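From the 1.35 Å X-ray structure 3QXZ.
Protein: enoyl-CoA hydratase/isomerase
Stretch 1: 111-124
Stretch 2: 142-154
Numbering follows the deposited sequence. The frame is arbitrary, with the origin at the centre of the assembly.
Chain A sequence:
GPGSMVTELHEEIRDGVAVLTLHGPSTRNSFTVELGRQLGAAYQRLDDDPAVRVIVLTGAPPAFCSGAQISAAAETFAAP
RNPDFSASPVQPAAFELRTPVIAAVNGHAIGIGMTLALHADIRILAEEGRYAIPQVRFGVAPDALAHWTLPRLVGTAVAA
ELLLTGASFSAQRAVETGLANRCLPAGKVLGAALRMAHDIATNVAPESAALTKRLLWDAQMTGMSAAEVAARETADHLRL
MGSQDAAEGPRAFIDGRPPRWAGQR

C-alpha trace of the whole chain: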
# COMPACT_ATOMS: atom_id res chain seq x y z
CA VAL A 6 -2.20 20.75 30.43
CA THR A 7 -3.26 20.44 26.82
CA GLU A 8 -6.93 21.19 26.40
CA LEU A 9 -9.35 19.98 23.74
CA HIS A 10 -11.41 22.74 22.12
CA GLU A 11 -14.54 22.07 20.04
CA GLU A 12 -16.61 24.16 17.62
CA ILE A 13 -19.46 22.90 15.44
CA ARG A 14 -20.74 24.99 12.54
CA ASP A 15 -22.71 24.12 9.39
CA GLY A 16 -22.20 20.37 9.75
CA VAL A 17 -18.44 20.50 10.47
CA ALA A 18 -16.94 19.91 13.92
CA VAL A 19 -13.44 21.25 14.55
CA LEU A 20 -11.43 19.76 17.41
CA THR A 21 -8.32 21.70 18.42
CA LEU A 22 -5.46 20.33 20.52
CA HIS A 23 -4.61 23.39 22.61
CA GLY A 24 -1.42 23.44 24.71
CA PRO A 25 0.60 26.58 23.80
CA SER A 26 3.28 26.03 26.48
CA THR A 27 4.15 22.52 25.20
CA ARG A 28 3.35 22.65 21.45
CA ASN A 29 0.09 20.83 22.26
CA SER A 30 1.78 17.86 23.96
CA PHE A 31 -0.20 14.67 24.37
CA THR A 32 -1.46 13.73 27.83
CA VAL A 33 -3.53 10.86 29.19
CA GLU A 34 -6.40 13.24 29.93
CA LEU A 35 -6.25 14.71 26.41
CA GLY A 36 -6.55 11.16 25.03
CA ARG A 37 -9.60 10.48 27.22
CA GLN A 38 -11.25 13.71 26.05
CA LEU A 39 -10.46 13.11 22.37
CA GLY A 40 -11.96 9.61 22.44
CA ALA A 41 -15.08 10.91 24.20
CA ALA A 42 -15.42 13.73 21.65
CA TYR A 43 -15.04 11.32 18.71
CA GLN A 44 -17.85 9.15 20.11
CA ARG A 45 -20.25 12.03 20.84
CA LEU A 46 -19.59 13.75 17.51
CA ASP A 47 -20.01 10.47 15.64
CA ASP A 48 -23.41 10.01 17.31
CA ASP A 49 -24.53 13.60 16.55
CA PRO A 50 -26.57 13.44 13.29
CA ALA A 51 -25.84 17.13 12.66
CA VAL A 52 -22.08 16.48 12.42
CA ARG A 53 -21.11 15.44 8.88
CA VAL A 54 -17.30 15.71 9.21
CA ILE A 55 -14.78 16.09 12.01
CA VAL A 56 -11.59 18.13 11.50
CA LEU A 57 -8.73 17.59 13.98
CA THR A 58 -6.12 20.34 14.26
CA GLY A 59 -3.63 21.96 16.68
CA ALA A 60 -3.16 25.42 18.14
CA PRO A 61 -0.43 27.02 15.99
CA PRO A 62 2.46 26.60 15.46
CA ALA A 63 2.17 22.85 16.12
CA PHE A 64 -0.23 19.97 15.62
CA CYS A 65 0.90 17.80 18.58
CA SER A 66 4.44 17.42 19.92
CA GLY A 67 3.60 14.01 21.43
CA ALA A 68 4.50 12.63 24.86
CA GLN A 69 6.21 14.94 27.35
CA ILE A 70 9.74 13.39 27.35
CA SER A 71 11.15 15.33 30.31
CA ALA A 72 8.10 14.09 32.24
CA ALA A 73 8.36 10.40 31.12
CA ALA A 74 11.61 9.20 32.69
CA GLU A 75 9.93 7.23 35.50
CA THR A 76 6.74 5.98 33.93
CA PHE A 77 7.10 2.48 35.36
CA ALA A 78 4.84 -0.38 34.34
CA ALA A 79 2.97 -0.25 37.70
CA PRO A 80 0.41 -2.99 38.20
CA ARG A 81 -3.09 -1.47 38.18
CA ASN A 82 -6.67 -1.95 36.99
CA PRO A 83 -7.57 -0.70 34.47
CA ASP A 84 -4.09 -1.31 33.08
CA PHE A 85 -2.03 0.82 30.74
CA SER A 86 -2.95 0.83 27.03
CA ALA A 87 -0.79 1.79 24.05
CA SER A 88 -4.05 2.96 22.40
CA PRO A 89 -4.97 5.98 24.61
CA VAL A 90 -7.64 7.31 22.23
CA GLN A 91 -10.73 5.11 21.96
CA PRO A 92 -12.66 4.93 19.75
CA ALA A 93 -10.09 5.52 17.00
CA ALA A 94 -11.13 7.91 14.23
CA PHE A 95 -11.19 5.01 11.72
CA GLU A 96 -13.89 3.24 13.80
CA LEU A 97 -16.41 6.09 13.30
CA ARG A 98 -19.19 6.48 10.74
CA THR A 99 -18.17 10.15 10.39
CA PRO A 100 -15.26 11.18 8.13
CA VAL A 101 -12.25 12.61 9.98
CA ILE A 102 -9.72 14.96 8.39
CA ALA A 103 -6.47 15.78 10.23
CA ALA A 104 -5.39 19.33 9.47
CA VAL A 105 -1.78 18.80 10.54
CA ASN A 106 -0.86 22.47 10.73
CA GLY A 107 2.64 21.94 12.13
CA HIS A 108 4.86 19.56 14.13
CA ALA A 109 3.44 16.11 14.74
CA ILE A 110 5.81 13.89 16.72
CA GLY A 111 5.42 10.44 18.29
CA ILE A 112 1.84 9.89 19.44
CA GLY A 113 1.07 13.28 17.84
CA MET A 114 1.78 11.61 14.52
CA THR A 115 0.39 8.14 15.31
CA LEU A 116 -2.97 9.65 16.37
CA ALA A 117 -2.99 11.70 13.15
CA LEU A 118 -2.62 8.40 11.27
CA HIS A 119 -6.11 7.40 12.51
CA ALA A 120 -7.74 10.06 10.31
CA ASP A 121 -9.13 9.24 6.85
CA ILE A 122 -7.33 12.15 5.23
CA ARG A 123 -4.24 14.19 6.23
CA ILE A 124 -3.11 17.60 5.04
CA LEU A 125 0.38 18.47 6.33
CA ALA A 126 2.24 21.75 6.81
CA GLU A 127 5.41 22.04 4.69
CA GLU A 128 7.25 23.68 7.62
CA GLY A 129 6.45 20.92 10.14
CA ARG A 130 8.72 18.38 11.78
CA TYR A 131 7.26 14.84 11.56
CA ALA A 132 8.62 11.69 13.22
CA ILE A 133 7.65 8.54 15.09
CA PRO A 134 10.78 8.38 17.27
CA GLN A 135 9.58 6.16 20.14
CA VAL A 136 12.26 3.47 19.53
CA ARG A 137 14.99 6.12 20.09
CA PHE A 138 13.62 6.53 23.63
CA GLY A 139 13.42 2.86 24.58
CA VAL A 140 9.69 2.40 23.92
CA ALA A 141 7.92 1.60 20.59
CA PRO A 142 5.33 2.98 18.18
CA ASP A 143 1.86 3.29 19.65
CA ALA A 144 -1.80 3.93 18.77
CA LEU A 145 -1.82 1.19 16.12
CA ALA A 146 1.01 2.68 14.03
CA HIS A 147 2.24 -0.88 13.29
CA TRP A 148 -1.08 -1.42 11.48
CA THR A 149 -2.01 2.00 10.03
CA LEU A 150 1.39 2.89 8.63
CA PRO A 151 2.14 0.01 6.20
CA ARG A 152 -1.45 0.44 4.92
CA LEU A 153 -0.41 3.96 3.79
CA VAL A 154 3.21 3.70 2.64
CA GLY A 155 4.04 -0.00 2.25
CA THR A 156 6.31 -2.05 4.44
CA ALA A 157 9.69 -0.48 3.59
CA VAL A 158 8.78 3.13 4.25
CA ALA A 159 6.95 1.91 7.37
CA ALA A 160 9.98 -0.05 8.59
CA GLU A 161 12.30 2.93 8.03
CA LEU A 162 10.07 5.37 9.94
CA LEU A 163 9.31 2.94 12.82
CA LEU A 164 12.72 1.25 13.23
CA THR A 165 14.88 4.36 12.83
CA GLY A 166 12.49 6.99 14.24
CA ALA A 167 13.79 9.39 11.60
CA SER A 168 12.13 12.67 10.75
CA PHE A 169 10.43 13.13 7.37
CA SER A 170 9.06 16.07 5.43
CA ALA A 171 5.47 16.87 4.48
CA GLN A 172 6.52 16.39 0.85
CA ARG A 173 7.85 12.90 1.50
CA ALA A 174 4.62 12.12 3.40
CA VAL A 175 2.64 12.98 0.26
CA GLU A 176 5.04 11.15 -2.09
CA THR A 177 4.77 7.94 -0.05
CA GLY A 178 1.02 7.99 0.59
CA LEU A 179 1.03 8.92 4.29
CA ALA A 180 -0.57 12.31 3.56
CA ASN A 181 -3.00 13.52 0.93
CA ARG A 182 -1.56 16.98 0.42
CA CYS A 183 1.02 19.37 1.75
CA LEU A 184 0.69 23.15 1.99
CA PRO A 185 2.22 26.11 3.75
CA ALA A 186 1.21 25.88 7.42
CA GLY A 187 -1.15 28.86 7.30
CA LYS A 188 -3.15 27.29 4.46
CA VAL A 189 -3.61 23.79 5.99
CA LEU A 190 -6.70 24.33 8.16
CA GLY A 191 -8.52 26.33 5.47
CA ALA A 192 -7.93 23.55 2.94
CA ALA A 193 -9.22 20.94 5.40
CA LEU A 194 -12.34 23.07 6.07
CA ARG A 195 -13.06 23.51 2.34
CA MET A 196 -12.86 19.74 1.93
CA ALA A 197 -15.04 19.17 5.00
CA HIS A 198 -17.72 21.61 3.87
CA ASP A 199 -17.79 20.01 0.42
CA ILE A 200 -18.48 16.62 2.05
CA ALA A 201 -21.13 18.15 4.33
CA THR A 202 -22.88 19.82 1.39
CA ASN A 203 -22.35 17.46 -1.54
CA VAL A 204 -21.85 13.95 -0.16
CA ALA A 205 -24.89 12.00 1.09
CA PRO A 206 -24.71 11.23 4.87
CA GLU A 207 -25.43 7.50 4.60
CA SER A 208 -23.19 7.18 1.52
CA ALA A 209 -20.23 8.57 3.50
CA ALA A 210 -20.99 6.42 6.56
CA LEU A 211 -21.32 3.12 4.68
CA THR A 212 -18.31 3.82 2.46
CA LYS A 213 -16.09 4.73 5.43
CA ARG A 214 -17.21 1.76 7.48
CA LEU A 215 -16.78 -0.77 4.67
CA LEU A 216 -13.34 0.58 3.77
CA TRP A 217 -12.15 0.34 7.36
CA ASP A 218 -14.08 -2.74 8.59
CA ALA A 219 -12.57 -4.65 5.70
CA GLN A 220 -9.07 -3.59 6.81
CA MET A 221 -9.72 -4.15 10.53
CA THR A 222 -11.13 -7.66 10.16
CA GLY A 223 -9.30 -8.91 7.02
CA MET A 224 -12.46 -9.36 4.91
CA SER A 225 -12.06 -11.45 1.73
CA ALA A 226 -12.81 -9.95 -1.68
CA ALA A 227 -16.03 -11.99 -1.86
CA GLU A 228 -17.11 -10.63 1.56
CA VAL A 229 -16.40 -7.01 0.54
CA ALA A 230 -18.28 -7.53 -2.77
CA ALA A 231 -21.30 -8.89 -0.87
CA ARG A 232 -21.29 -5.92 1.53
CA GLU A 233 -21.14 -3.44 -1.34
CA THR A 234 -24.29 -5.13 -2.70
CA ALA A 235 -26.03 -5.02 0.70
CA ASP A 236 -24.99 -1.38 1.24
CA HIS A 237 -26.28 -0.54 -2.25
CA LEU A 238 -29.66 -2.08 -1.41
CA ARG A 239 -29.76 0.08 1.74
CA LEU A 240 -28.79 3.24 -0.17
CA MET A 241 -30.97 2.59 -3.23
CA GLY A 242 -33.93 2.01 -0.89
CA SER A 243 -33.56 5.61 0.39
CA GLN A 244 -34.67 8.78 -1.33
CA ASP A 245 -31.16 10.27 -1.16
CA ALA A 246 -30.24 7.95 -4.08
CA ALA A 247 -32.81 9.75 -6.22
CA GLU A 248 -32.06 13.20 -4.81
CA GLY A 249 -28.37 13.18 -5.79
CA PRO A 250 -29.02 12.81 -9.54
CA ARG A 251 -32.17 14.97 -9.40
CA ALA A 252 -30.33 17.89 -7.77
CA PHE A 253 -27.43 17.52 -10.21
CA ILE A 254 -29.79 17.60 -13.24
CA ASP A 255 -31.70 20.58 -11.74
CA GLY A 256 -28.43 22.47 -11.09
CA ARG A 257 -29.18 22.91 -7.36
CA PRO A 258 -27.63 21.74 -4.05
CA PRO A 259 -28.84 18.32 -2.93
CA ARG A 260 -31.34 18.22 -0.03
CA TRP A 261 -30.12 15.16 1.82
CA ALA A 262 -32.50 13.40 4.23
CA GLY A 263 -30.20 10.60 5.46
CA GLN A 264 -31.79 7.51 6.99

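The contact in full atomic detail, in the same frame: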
# COMPACT_ATOMS: atom_id res chain seq x y z
N GLY A 111 5.76 11.55 17.40
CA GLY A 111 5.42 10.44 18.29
C GLY A 111 3.93 10.15 18.26
O GLY A 111 3.37 9.96 17.16
N ILE A 112 3.28 10.11 19.42
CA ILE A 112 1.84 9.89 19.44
C ILE A 112 1.07 11.04 18.76
O ILE A 112 -0.07 10.84 18.29
CB ILE A 112 1.31 9.53 20.87
CG1 ILE A 112 -0.08 8.86 20.74
CG2 ILE A 112 1.43 10.75 21.81
CD1 ILE A 112 -0.42 7.92 21.85
N GLY A 113 1.68 12.22 18.65
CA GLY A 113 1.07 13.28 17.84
C GLY A 113 0.89 12.84 16.40
O GLY A 113 -0.15 13.13 15.77
N MET A 114 1.90 12.15 15.86
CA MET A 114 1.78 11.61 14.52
C MET A 114 0.93 10.33 14.48
O MET A 114 0.09 10.17 13.58
CB MET A 114 3.16 11.36 13.91
CG MET A 114 3.11 10.68 12.52
SD MET A 114 2.14 11.54 11.25
CE MET A 114 3.25 12.91 10.99
N THR A 115 1.13 9.41 15.42
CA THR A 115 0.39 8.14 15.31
C THR A 115 -1.12 8.33 15.49
O THR A 115 -1.88 7.66 14.81
CB THR A 115 0.94 7.03 16.23
OG1 THR A 115 0.72 7.43 17.58
CG2 THR A 115 2.43 6.79 15.99
N LEU A 116 -1.54 9.29 16.32
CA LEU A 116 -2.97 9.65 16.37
C LEU A 116 -3.45 10.31 15.08
O LEU A 116 -4.60 10.11 14.67
CB LEU A 116 -3.31 10.53 17.56
CG LEU A 116 -3.23 9.76 18.86
CD1 LEU A 116 -3.38 10.74 19.98
CD2 LEU A 116 -4.25 8.63 18.98
N ALA A 117 -2.61 11.11 14.44
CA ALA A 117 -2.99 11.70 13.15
C ALA A 117 -3.20 10.63 12.09
O ALA A 117 -4.05 10.79 11.19
CB ALA A 117 -1.96 12.71 12.69
N LEU A 118 -2.46 9.52 12.21
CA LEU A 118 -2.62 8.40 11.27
C LEU A 118 -3.97 7.71 11.39
O LEU A 118 -4.31 6.91 10.52
CB LEU A 118 -1.50 7.38 11.42
CG LEU A 118 -0.07 7.86 11.16
CD1 LEU A 118 0.88 6.67 11.35
CD2 LEU A 118 0.12 8.50 9.76
N HIS A 119 -4.77 8.01 12.42
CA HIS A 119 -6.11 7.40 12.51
C HIS A 119 -7.09 8.07 11.56
O HIS A 119 -8.13 7.48 11.25
CB HIS A 119 -6.69 7.52 13.91
CG HIS A 119 -5.98 6.71 14.94
ND1 HIS A 119 -6.40 6.67 16.25
CD2 HIS A 119 -4.90 5.90 14.86
CE1 HIS A 119 -5.60 5.87 16.93
NE2 HIS A 119 -4.68 5.40 16.12
N ALA A 120 -6.81 9.31 11.14
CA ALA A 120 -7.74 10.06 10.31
C ALA A 120 -7.84 9.46 8.90
O ALA A 120 -6.91 8.79 8.42
CB ALA A 120 -7.33 11.54 10.22
N ASP A 121 -8.97 9.70 8.24
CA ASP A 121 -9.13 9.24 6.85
C ASP A 121 -8.18 9.95 5.91
O ASP A 121 -7.63 9.34 4.97
CB ASP A 121 -10.57 9.47 6.41
CG ASP A 121 -11.56 8.78 7.30
OD1 ASP A 121 -11.40 7.55 7.50
OD2 ASP A 121 -12.48 9.45 7.81
N ILE A 122 -8.00 11.24 6.16
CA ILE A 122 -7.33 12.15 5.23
C ILE A 122 -6.42 13.05 6.07
O ILE A 122 -6.80 13.49 7.16
CB ILE A 122 -8.39 12.99 4.49
CG1 ILE A 122 -9.28 12.08 3.61
CG2 ILE A 122 -7.74 14.15 3.67
CD1 ILE A 122 -10.66 12.70 3.20
N ARG A 123 -5.20 13.29 5.58
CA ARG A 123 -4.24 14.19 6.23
C ARG A 123 -3.75 15.25 5.26
O ARG A 123 -3.35 14.95 4.14
CB ARG A 123 -3.03 13.41 6.76
CG ARG A 123 -3.24 12.81 8.15
CD ARG A 123 -2.19 11.73 8.52
NE ARG A 123 -2.28 10.60 7.60
CZ ARG A 123 -3.28 9.73 7.59
NH1 ARG A 123 -4.25 9.76 8.51
NH2 ARG A 123 -3.32 8.84 6.63
N ILE A 124 -3.76 16.49 5.75
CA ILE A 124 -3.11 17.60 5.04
C ILE A 124 -2.03 18.09 5.98
O ILE A 124 -2.32 18.42 7.15
CB ILE A 124 -4.13 18.71 4.72
CG1 ILE A 124 -5.25 18.16 3.82
CG2 ILE A 124 -3.41 19.91 4.03
CD1 ILE A 124 -6.36 19.20 3.56
N PRO A 142 6.49 2.26 18.74
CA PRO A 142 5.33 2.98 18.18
C PRO A 142 4.04 2.53 18.85
O PRO A 142 3.92 1.40 19.33
CB PRO A 142 5.36 2.58 16.68
CG PRO A 142 6.83 2.22 16.42
CD PRO A 142 7.26 1.53 17.71
N ASP A 143 3.09 3.45 18.89
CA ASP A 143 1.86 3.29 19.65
C ASP A 143 0.66 3.65 18.77
O ASP A 143 0.78 3.99 17.58
CB ASP A 143 1.94 4.14 20.94
CG ASP A 143 2.42 5.56 20.67
OD1 ASP A 143 2.15 6.10 19.59
OD2 ASP A 143 3.10 6.14 21.55
N ALA A 144 -0.51 3.57 19.39
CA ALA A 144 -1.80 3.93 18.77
C ALA A 144 -1.95 3.28 17.39
O ALA A 144 -2.36 3.93 16.42
CB ALA A 144 -1.94 5.43 18.68
N LEU A 145 -1.61 2.00 17.32
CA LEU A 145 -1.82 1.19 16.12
C LEU A 145 -0.95 1.59 14.92
O LEU A 145 -1.23 1.17 13.79
CB LEU A 145 -3.34 1.11 15.73
CG LEU A 145 -4.05 -0.04 16.43
CD1 LEU A 145 -5.56 0.08 16.23
CD2 LEU A 145 -3.58 -1.36 15.83
N ALA A 146 0.14 2.33 15.15
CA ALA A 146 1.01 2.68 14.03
C ALA A 146 1.55 1.46 13.29
O ALA A 146 1.82 1.53 12.08
CB ALA A 146 2.17 3.51 14.51
N HIS A 147 1.75 0.33 13.97
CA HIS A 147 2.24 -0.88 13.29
C HIS A 147 1.27 -1.39 12.22
O HIS A 147 1.68 -2.16 11.35
CB HIS A 147 2.52 -2.03 14.28
CG HIS A 147 3.60 -1.75 15.30
ND1 HIS A 147 3.36 -1.06 16.47
CD2 HIS A 147 4.91 -2.10 15.33
CE1 HIS A 147 4.49 -1.00 17.18
NE2 HIS A 147 5.45 -1.61 16.50
N TRP A 148 -0.01 -1.01 12.36
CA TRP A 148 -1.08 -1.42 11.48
C TRP A 148 -1.48 -0.32 10.48
O TRP A 148 -1.66 -0.60 9.28
CB TRP A 148 -2.27 -1.82 12.38
CG TRP A 148 -3.50 -2.33 11.69
CD1 TRP A 148 -3.76 -3.62 11.33
CD2 TRP A 148 -4.63 -1.56 11.29
NE1 TRP A 148 -4.98 -3.68 10.68
CE2 TRP A 148 -5.54 -2.44 10.66
CE3 TRP A 148 -4.97 -0.21 11.42
CZ2 TRP A 148 -6.77 -2.01 10.15
CZ3 TRP A 148 -6.21 0.21 10.92
CH2 TRP A 148 -7.08 -0.70 10.29
N THR A 149 -1.60 0.92 10.94
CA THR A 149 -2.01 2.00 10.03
C THR A 149 -0.90 2.32 9.04
O THR A 149 -1.18 2.57 7.86
CB THR A 149 -2.35 3.30 10.78
OG1 THR A 149 -1.21 3.67 11.57
CG2 THR A 149 -3.60 3.15 11.67
N LEU A 150 0.35 2.31 9.47
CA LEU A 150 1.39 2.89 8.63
C LEU A 150 1.71 2.07 7.36
O LEU A 150 1.77 2.66 6.28
CB LEU A 150 2.66 3.21 9.44
CG LEU A 150 3.74 4.00 8.70
CD1 LEU A 150 3.22 5.33 8.15
CD2 LEU A 150 4.92 4.22 9.65
N PRO A 151 1.89 0.74 7.46
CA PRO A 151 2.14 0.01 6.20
C PRO A 151 0.96 0.09 5.23
O PRO A 151 1.15 -0.03 4.00
CB PRO A 151 2.43 -1.43 6.66
CG PRO A 151 1.77 -1.53 8.02
CD PRO A 151 1.95 -0.15 8.64
N ARG A 152 -0.25 0.31 5.75
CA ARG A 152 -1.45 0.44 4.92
C ARG A 152 -1.50 1.79 4.20
O ARG A 152 -2.38 2.00 3.36
CB ARG A 152 -2.70 0.22 5.76
CG ARG A 152 -2.96 -1.25 5.99
CD ARG A 152 -4.07 -1.50 7.06
NE ARG A 152 -4.30 -2.93 7.21
CZ ARG A 152 -3.48 -3.77 7.82
NH1 ARG A 152 -2.40 -3.32 8.46
NH2 ARG A 152 -3.72 -5.06 7.82
N LEU A 153 -0.56 2.69 4.50
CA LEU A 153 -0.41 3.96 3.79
C LEU A 153 0.77 3.91 2.82
O LEU A 153 0.65 4.33 1.68
CB LEU A 153 -0.19 5.09 4.80
CG LEU A 153 -1.37 5.37 5.71
CD1 LEU A 153 -0.97 6.22 6.90
CD2 LEU A 153 -2.47 6.04 4.86
N VAL A 154 1.93 3.45 3.30
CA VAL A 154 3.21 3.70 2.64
C VAL A 154 3.93 2.43 2.24
O VAL A 154 5.01 2.52 1.63
CB VAL A 154 4.16 4.56 3.51
CG1 VAL A 154 3.54 5.93 3.80
CG2 VAL A 154 4.54 3.84 4.83
O HOH W 1 -1.56 5.00 13.99

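The two segments run side by side in the same sense: CA–CA separations are 6.6 Å for Ile112–Asp143, 5.6 Å for Thr115–Ala146 and 6.5 Å for Leu118–Thr149. The approach is tightest where the helix beginning at Ile112 presents Thr115 to the small side chain of Ala146, with Thr115 CG2 3.6 Å from Ala146 CB.

A type I' turn from Asp143 to Ala146, with positive phi at Ala144 and Leu145, brings the methyl of Ala144 toward the first stretch. This small bump sits among three side chains: its CB lies 3.5 Å from Thr115 OG1, 4.0 Å from Leu116 CD2 and 4.3 Å from Ile112 CD1. Hydrogen bonds fix the turn from two residues: Thr115 OG1 donates to Asp143 OD1 (2.8 Å), and His119 NE2 donates to Ala144 O (2.8 Å, 162°); Ala144 O lies at the ring edge, near the plane, where the N-H of NE2 points.

Water 1 fills a polar gap, donating to Thr115 O and Ala144 O and accepting from Thr149 OG1, each at 2.8 Å.

Further along, Leu118, the residue with most area covered, rests its two methyls against neighbouring Leu150 and Leu153: its CD1 is 4.2 Å from Leu150 CD1, its CD2 3.8 Å from Leu153 CD1. Leu153 CD2 also meets the guanidinium edge of Arg123 at NH2 (3.4 Å), while Arg123 NH1 bonds Ala117 O (2.9 Å) and Ala120 O (2.8 Å).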